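Local coordinates for protein tyrosyl-tRNA synthetase (Pyrococcus horikoshii, PDB 2CYC) that probably catalyses the ATP-dependent attachment of tyrosine to its cognate tRNA, working as a homodimer of the class I aminoacyl-tRNA synthetase family, at residues G128-T133 / P169-A174. Sequence-based numbering, arbitrary orientation.
Sequences GDYWQT and PMMQVA. With TYR (tyrosine), chain C.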
loop_
_atom_site.group_PDB
_atom_site.type_symbol
_atom_site.label_atom_id
_atom_site.label_comp_id
_atom_site.label_asym_id
_atom_site.label_seq_id
_atom_site.Cartn_x
_atom_site.Cartn_y
_atom_site.Cartn_z
ATOM N N GLY A 128 -8.072 6.355 -8.963
ATOM C CA GLY A 128 -6.824 5.643 -9.164
ATOM C C GLY A 128 -5.579 6.517 -9.243
ATOM O O GLY A 128 -4.494 6.072 -8.868
ATOM N N ASP A 129 -5.713 7.750 -9.732
ATOM C CA ASP A 129 -4.552 8.632 -9.846
ATOM C C ASP A 129 -4.075 9.060 -8.452
ATOM O O ASP A 129 -2.919 9.443 -8.265
ATOM C CB ASP A 129 -4.872 9.840 -10.744
ATOM C CG ASP A 129 -5.966 10.718 -10.188
ATOM O OD1 ASP A 129 -6.786 10.232 -9.385
ATOM O OD2 ASP A 129 -6.017 11.907 -10.574
ATOM N N TYR A 130 -4.973 8.972 -7.475
ATOM C CA TYR A 130 -4.626 9.268 -6.095
ATOM C C TYR A 130 -3.682 8.142 -5.644
ATOM O O TYR A 130 -2.629 8.382 -5.039
ATOM C CB TYR A 130 -5.874 9.247 -5.214
ATOM C CG TYR A 130 -5.563 9.093 -3.736
ATOM C CD1 TYR A 130 -5.310 10.208 -2.932
ATOM C CD2 TYR A 130 -5.494 7.824 -3.146
ATOM C CE1 TYR A 130 -4.996 10.068 -1.580
ATOM C CE2 TYR A 130 -5.179 7.677 -1.800
ATOM C CZ TYR A 130 -4.933 8.800 -1.024
ATOM O OH TYR A 130 -4.644 8.649 0.315
ATOM N N TRP A 131 -4.064 6.907 -5.953
ATOM C CA TRP A 131 -3.254 5.754 -5.563
ATOM C C TRP A 131 -1.919 5.688 -6.288
ATOM O O TRP A 131 -0.937 5.130 -5.770
ATOM C CB TRP A 131 -4.063 4.465 -5.742
ATOM C CG TRP A 131 -5.159 4.402 -4.711
ATOM C CD1 TRP A 131 -6.444 4.863 -4.838
ATOM C CD2 TRP A 131 -5.007 4.024 -3.340
ATOM N NE1 TRP A 131 -7.095 4.804 -3.623
ATOM C CE2 TRP A 131 -6.233 4.293 -2.688
ATOM C CE3 TRP A 131 -3.952 3.491 -2.597
ATOM C CZ2 TRP A 131 -6.427 4.044 -1.325
ATOM C CZ3 TRP A 131 -4.147 3.244 -1.237
ATOM C CH2 TRP A 131 -5.373 3.520 -0.619
ATOM N N GLN A 132 -1.860 6.274 -7.478
ATOM C CA GLN A 132 -0.604 6.279 -8.201
ATOM C C GLN A 132 0.360 7.136 -7.376
ATOM O O GLN A 132 1.559 6.868 -7.310
ATOM C CB GLN A 132 -0.789 6.867 -9.591
ATOM C CG GLN A 132 0.515 6.968 -10.391
ATOM C CD GLN A 132 0.285 7.339 -11.843
ATOM O OE1 GLN A 132 -0.555 8.185 -12.154
ATOM N NE2 GLN A 132 1.043 6.717 -12.741
ATOM N N THR A 133 -0.181 8.159 -6.729
ATOM C CA THR A 133 0.631 9.034 -5.894
ATOM C C THR A 133 0.961 8.345 -4.564
ATOM O O THR A 133 2.011 8.593 -3.979
ATOM C CB THR A 133 -0.067 10.408 -5.719
ATOM O OG1 THR A 133 0.273 11.226 -6.847
ATOM C CG2 THR A 133 0.358 11.111 -4.430
ATOM N N PRO A 169 -0.331 5.217 6.797
ATOM C CA PRO A 169 0.508 6.425 6.830
ATOM C C PRO A 169 0.851 6.989 5.444
ATOM O O PRO A 169 0.991 8.197 5.271
ATOM C CB PRO A 169 1.750 5.966 7.599
ATOM C CG PRO A 169 1.222 4.814 8.455
ATOM C CD PRO A 169 0.344 4.093 7.464
ATOM N N MET A 170 1.006 6.112 4.460
ATOM C CA MET A 170 1.325 6.573 3.121
ATOM C C MET A 170 0.096 7.256 2.516
ATOM O O MET A 170 0.212 8.158 1.685
ATOM C CB MET A 170 1.806 5.394 2.261
ATOM C CG MET A 170 3.128 4.803 2.763
ATOM S SD MET A 170 4.517 5.983 2.736
ATOM C CE MET A 170 4.429 6.712 4.411
ATOM N N MET A 171 -1.085 6.830 2.946
ATOM C CA MET A 171 -2.318 7.445 2.470
ATOM C C MET A 171 -2.437 8.852 3.072
ATOM O O MET A 171 -2.894 9.781 2.404
ATOM C CB MET A 171 -3.531 6.605 2.888
ATOM C CG MET A 171 -3.716 5.316 2.103
ATOM S SD MET A 171 -4.929 4.235 2.906
ATOM C CE MET A 171 -6.437 5.257 2.772
ATOM N N GLN A 172 -2.022 9.008 4.329
ATOM C CA GLN A 172 -2.105 10.311 4.989
ATOM C C GLN A 172 -1.193 11.301 4.282
ATOM O O GLN A 172 -1.565 12.463 4.083
ATOM C CB GLN A 172 -1.724 10.223 6.480
ATOM C CG GLN A 172 -1.908 11.563 7.251
ATOM C CD GLN A 172 -2.114 11.377 8.752
ATOM O OE1 GLN A 172 -2.499 10.299 9.198
ATOM N NE2 GLN A 172 -1.886 12.441 9.536
ATOM N N VAL A 173 -0.003 10.851 3.897
ATOM C CA VAL A 173 0.906 11.747 3.192
ATOM C C VAL A 173 0.336 12.096 1.812
ATOM O O VAL A 173 0.359 13.259 1.398
ATOM C CB VAL A 173 2.304 11.112 3.057
ATOM C CG1 VAL A 173 3.192 11.959 2.168
ATOM C CG2 VAL A 173 2.929 10.978 4.443
ATOM N N ALA A 174 -0.189 11.089 1.114
ATOM C CA ALA A 174 -0.784 11.282 -0.212
ATOM C C ALA A 174 -1.981 12.236 -0.153
ATOM O O ALA A 174 -2.192 13.045 -1.062
ATOM C CB ALA A 174 -1.213 9.923 -0.801
HETATM N N TYR C . -4.235 9.968 11.490
HETATM C CA TYR C . -5.238 10.993 11.908
HETATM C C TYR C . -5.748 10.697 13.317
HETATM O O TYR C . -5.428 9.611 13.847
HETATM C CB TYR C . -6.415 11.013 10.919
HETATM C CG TYR C . -6.024 11.448 9.520
HETATM C CD1 TYR C . -5.488 12.713 9.285
HETATM C CD2 TYR C . -6.192 10.592 8.428
HETATM C CE1 TYR C . -5.120 13.116 7.989
HETATM C CE2 TYR C . -5.840 10.985 7.138
HETATM C CZ TYR C . -5.301 12.242 6.922
HETATM O OH TYR C . -4.942 12.618 5.640
HETATM O OXT TYR C . -6.466 11.552 13.873
#
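Helix 164-178 lines the tyrosine pocket of this class I synthetase, and Tyr130 and Trp131 of helix 128-138 pack on it through Met171 and Ala174. The axes of segments 128-133 and 169-174 approach to 9.8 Å, at 110° between their directions. Tyr130 has CG anti to the backbone N (chi1 161°). Its ring extends toward helix 164-178, and its CE1 lies 3.9 Å from Ala174 CB. The phenol OH of Tyr130 is 3.5 Å from Met171 CB. This OH also hydrogen-bonds Asp175 OD1. Trp131 CH2 meets Met171 SD at 3.6 Å, a Met-aromatic contact of oblique geometry. Tyr130 CE2 lies over the centre of the Trp131 ring, so the two aromatic side chains pack together. Thr133 CG2 adds a looser contact to Ala174 CB, at 4.1 Å. Trp131 also stacks on Trp131 of the second subunit, which places the contact beside the dimer interface.

The side chain of Gln172 sets out away from helix 128-138. Its OE1 accepts a hydrogen bond from the amino N of the bound tyrosine at 2.9 Å. Its NE2 bonds OE1 of Gln190, another ligand-binding residue. An alanine here would probably leave the ligand amino group without this acceptor and Gln190 OE1 without its NE2 partner. The buried phenol of Tyr130 is bonded to Asp175, which itself binds the ligand through OD2. Tyr130 is thus a second-shell residue, consistent with a part in positioning that carboxylate.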